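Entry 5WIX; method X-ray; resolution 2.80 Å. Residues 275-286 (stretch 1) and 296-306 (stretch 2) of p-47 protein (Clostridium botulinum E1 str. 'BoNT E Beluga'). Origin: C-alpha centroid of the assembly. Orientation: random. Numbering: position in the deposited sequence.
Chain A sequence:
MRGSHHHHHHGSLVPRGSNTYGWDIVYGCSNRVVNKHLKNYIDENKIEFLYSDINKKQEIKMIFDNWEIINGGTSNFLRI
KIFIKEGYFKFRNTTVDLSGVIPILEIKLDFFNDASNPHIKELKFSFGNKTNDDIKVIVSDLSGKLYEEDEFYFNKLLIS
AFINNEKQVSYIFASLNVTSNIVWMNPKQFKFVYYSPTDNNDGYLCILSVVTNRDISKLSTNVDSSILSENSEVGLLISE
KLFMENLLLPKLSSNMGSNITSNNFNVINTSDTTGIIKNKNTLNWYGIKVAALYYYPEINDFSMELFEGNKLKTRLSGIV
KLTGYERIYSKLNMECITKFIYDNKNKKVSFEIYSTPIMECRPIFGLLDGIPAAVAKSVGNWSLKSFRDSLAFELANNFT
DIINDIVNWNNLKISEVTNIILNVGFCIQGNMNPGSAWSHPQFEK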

# COMPACT_ATOMS: atom_id res chain seq x y z
N GLY A 275 -11.83 -10.06 -3.21
CA GLY A 275 -13.17 -9.80 -2.72
C GLY A 275 -14.22 -9.32 -3.72
O GLY A 275 -13.92 -8.53 -4.63
N ILE A 276 -15.46 -9.79 -3.52
CA ILE A 276 -16.60 -9.40 -4.36
C ILE A 276 -17.65 -8.56 -3.62
O ILE A 276 -17.95 -8.80 -2.44
CB ILE A 276 -17.29 -10.66 -4.94
CG1 ILE A 276 -16.39 -11.31 -5.97
CG2 ILE A 276 -18.63 -10.31 -5.58
CD1 ILE A 276 -17.09 -12.38 -6.79
N ILE A 277 -18.21 -7.56 -4.30
CA ILE A 277 -19.31 -6.79 -3.75
C ILE A 277 -20.67 -7.43 -4.03
O ILE A 277 -21.12 -7.46 -5.18
CB ILE A 277 -19.32 -5.37 -4.31
CG1 ILE A 277 -18.04 -4.63 -3.91
CG2 ILE A 277 -20.55 -4.63 -3.81
CD1 ILE A 277 -17.95 -3.17 -4.42
N LYS A 278 -21.32 -7.94 -3.00
CA LYS A 278 -22.71 -8.35 -3.16
C LYS A 278 -23.65 -7.48 -2.32
O LYS A 278 -23.23 -6.84 -1.35
CB LYS A 278 -22.87 -9.82 -2.80
CG LYS A 278 -22.26 -10.77 -3.82
CD LYS A 278 -22.94 -12.13 -3.73
CE LYS A 278 -22.43 -13.10 -4.77
NZ LYS A 278 -21.03 -13.53 -4.49
N ASN A 279 -24.92 -7.43 -2.70
CA ASN A 279 -25.92 -6.75 -1.88
C ASN A 279 -26.33 -7.59 -0.65
O ASN A 279 -26.42 -8.83 -0.72
CB ASN A 279 -27.15 -6.42 -2.71
CG ASN A 279 -27.83 -7.65 -3.26
OD1 ASN A 279 -27.19 -8.64 -3.61
ND2 ASN A 279 -29.16 -7.60 -3.33
N LYS A 280 -26.56 -6.91 0.47
CA LYS A 280 -26.87 -7.60 1.73
C LYS A 280 -28.34 -7.95 1.74
O LYS A 280 -28.77 -8.90 2.39
CB LYS A 280 -26.53 -6.72 2.94
CG LYS A 280 -26.72 -7.40 4.32
CD LYS A 280 -26.55 -6.41 5.49
CE LYS A 280 -25.10 -5.96 5.70
NZ LYS A 280 -24.95 -4.98 6.83
N ASN A 281 -29.10 -7.17 0.97
CA ASN A 281 -30.55 -7.24 0.93
C ASN A 281 -31.12 -6.38 -0.19
O ASN A 281 -30.36 -5.84 -1.02
CB ASN A 281 -31.14 -6.80 2.27
CG ASN A 281 -30.54 -5.50 2.77
OD1 ASN A 281 -30.29 -4.56 2.01
ND2 ASN A 281 -30.28 -5.44 4.07
N THR A 282 -32.44 -6.23 -0.20
CA THR A 282 -33.13 -5.52 -1.27
C THR A 282 -32.67 -4.06 -1.33
O THR A 282 -32.67 -3.35 -0.32
CB THR A 282 -34.67 -5.58 -1.11
OG1 THR A 282 -35.11 -6.95 -1.00
CG2 THR A 282 -35.36 -4.94 -2.32
N LEU A 283 -32.25 -3.63 -2.51
CA LEU A 283 -31.88 -2.24 -2.72
C LEU A 283 -33.07 -1.43 -3.23
O LEU A 283 -33.60 -1.70 -4.32
CB LEU A 283 -30.71 -2.14 -3.71
CG LEU A 283 -29.62 -3.19 -3.50
CD1 LEU A 283 -28.56 -3.11 -4.61
CD2 LEU A 283 -28.99 -3.04 -2.12
N ASN A 284 -33.51 -0.43 -2.46
CA ASN A 284 -34.67 0.35 -2.89
C ASN A 284 -34.28 1.55 -3.73
O ASN A 284 -33.81 2.58 -3.21
CB ASN A 284 -35.49 0.78 -1.67
CG ASN A 284 -35.91 -0.40 -0.81
OD1 ASN A 284 -36.48 -1.38 -1.30
ND2 ASN A 284 -35.59 -0.33 0.48
N TRP A 285 -34.45 1.42 -5.04
CA TRP A 285 -34.08 2.50 -5.94
C TRP A 285 -34.89 3.75 -5.66
O TRP A 285 -35.99 3.70 -5.09
CB TRP A 285 -34.26 2.10 -7.39
CG TRP A 285 -33.41 2.87 -8.31
CD1 TRP A 285 -33.79 3.92 -9.09
CD2 TRP A 285 -32.02 2.67 -8.56
NE1 TRP A 285 -32.72 4.39 -9.82
CE2 TRP A 285 -31.62 3.64 -9.51
CE3 TRP A 285 -31.07 1.77 -8.07
CZ2 TRP A 285 -30.32 3.73 -9.98
CZ3 TRP A 285 -29.78 1.87 -8.53
CH2 TRP A 285 -29.42 2.84 -9.48
N TYR A 286 -34.35 4.89 -6.07
CA TYR A 286 -35.08 6.13 -5.94
C TYR A 286 -36.16 6.26 -7.03
O TYR A 286 -36.17 5.51 -8.00
CB TYR A 286 -34.10 7.31 -5.98
CG TYR A 286 -33.38 7.52 -7.29
CD1 TYR A 286 -33.95 8.27 -8.31
CD2 TYR A 286 -32.12 6.96 -7.51
CE1 TYR A 286 -33.29 8.48 -9.51
CE2 TYR A 286 -31.44 7.16 -8.71
CZ TYR A 286 -32.03 7.92 -9.71
OH TYR A 286 -31.38 8.12 -10.91
N TYR A 296 -40.64 3.05 -8.69
CA TYR A 296 -39.65 2.83 -7.64
C TYR A 296 -39.09 1.42 -7.71
O TYR A 296 -39.45 0.57 -6.89
CB TYR A 296 -40.25 3.04 -6.25
CG TYR A 296 -40.58 4.46 -5.91
CD1 TYR A 296 -39.74 5.21 -5.11
CD2 TYR A 296 -41.76 5.05 -6.37
CE1 TYR A 296 -40.04 6.52 -4.78
CE2 TYR A 296 -42.08 6.37 -6.04
CZ TYR A 296 -41.22 7.10 -5.24
OH TYR A 296 -41.51 8.41 -4.91
N PRO A 297 -38.19 1.18 -8.67
CA PRO A 297 -37.75 -0.19 -8.93
C PRO A 297 -36.93 -0.72 -7.78
O PRO A 297 -36.45 0.09 -6.99
CB PRO A 297 -36.92 -0.06 -10.20
CG PRO A 297 -36.36 1.33 -10.10
CD PRO A 297 -37.42 2.17 -9.45
N GLU A 298 -36.79 -2.03 -7.68
CA GLU A 298 -35.93 -2.60 -6.65
C GLU A 298 -35.05 -3.70 -7.21
O GLU A 298 -35.53 -4.67 -7.81
CB GLU A 298 -36.76 -3.13 -5.48
CG GLU A 298 -37.82 -4.11 -5.87
CD GLU A 298 -38.88 -4.28 -4.80
OE1 GLU A 298 -38.76 -5.26 -4.03
OE2 GLU A 298 -39.82 -3.44 -4.72
N ILE A 299 -33.74 -3.54 -7.02
CA ILE A 299 -32.78 -4.57 -7.37
C ILE A 299 -32.73 -5.61 -6.25
O ILE A 299 -32.57 -5.27 -5.08
CB ILE A 299 -31.37 -3.99 -7.60
CG1 ILE A 299 -31.40 -2.93 -8.70
CG2 ILE A 299 -30.44 -5.09 -8.01
CD1 ILE A 299 -30.74 -1.61 -8.33
N ASN A 300 -32.85 -6.89 -6.62
CA ASN A 300 -32.97 -7.95 -5.63
C ASN A 300 -31.70 -8.71 -5.30
O ASN A 300 -31.53 -9.15 -4.15
CB ASN A 300 -34.03 -8.94 -6.09
CG ASN A 300 -35.41 -8.48 -5.74
OD1 ASN A 300 -35.64 -7.98 -4.63
ND2 ASN A 300 -36.34 -8.62 -6.68
N ASP A 301 -30.84 -8.92 -6.30
CA ASP A 301 -29.46 -9.37 -6.06
C ASP A 301 -28.48 -8.57 -6.93
O ASP A 301 -28.75 -8.25 -8.09
CB ASP A 301 -29.31 -10.88 -6.29
CG ASP A 301 -29.85 -11.33 -7.63
OD1 ASP A 301 -29.73 -10.59 -8.63
OD2 ASP A 301 -30.40 -12.45 -7.68
N PHE A 302 -27.34 -8.23 -6.34
CA PHE A 302 -26.40 -7.31 -6.96
C PHE A 302 -25.00 -7.82 -6.77
O PHE A 302 -24.66 -8.30 -5.69
CB PHE A 302 -26.55 -5.93 -6.34
CG PHE A 302 -25.58 -4.91 -6.86
CD1 PHE A 302 -25.99 -3.98 -7.81
CD2 PHE A 302 -24.30 -4.82 -6.35
CE1 PHE A 302 -25.13 -3.00 -8.27
CE2 PHE A 302 -23.43 -3.86 -6.80
CZ PHE A 302 -23.85 -2.94 -7.76
N SER A 303 -24.19 -7.71 -7.81
CA SER A 303 -22.83 -8.20 -7.75
C SER A 303 -21.88 -7.31 -8.56
O SER A 303 -22.17 -6.95 -9.71
CB SER A 303 -22.75 -9.64 -8.23
OG SER A 303 -21.82 -9.73 -9.29
N MET A 304 -20.76 -6.96 -7.95
CA MET A 304 -19.69 -6.23 -8.63
C MET A 304 -18.36 -6.89 -8.27
O MET A 304 -17.91 -6.77 -7.13
CB MET A 304 -19.70 -4.76 -8.23
CG MET A 304 -18.96 -3.82 -9.18
SD MET A 304 -18.98 -2.07 -8.67
CE MET A 304 -19.16 -1.22 -10.24
N GLU A 305 -17.76 -7.61 -9.21
CA GLU A 305 -16.42 -8.21 -9.01
C GLU A 305 -15.38 -7.57 -9.93
O GLU A 305 -15.71 -7.07 -11.00
CB GLU A 305 -16.47 -9.74 -9.23
CG GLU A 305 -16.37 -10.22 -10.68
CD GLU A 305 -16.51 -11.74 -10.83
OE1 GLU A 305 -17.46 -12.31 -10.25
OE2 GLU A 305 -15.69 -12.36 -11.54
N LEU A 306 -14.12 -7.58 -9.51
CA LEU A 306 -13.08 -6.97 -10.34
C LEU A 306 -12.71 -7.90 -11.48
O LEU A 306 -12.57 -9.11 -11.30
CB LEU A 306 -11.86 -6.62 -9.51
CG LEU A 306 -10.91 -5.66 -10.22
CD1 LEU A 306 -11.61 -4.36 -10.52
CD2 LEU A 306 -9.67 -5.41 -9.39

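The two stretches run antiparallel and meet as two short ladders with a break between them. Strand 275-279 lies against the strand after the corner at Asp301, with axes 4.7 Å apart at closest approach and 166° between their directions. In the second ladder Leu283 pairs with Ile299 and Asn284 with Glu298. The register shifts by one residue between the ladders.

The apolar side chains of Ile277, Met304, Leu283 and Ile299 share one face of the pairing. Ile277 CB packs 4.0 Å from Met304 CB. Phe302 helps to join the two ladders. Ile277 CG2 meets the edge of its ring, 4.2 Å from Phe302 CE2. Leu283 CD1 sits 3.9 Å from Phe302 CB and 4.2 Å from Ile299 CB, so the leucine tip fills the hollow between these two residues. Ile299, Trp285 and Phe302 are the residues most covered by the opposing stretch, at 85, 83 and 81 Å².

Trp285 packs beyond the second ladder. Its CB points toward the second stretch, but the end of the side chain leads away. Trp285 CB rests 3.5 Å from Pro297 CG, while Ile299 CD1 comes to 3.4 Å from Trp285 CE3. Ile299 thus touches the leucine through its CB and the indole through its CD1. Both Pro297 CG and Ile299 CD1 approach the Trp285 ring obliquely. The contact runs on to Tyr296, whose ring edge meets the backbone, with Tyr296 CD1 4.0 Å from Trp285 O.

Asn279 fills the gap where the register shifts. Its CB points toward the second stretch, and its amide reaches the backbone at the corner. Asn279 OD1 accepts from Phe302 N at 2.8 Å, so a side chain takes the place of a backbone carbonyl. Asn279 ND2 makes a weak hydrogen bond to Asn300 O at 2.9 Å. It also donates within its own stretch, from Asn279 ND2 to Asn281 O at 3.1 Å. One side chain thus ties the corner to the loop facing it.

Backbone bonds hold the frame. Ile277 N donates to Met304 O at 3.0 Å, and Met304 N to Ile277 O at 2.8 Å. Asn279 N donates to Phe302 O at 3.1 Å. The second ladder is looser. Leu283 N donates to Ile299 O at 3.1 Å, but the return bond from Ile299 N to Leu283 O is weak, at 3.3 Å. Trp285 N to Pro297 O, at 3.1 Å, is weak as well. Together the stretches bury 918 Å², both sides summed.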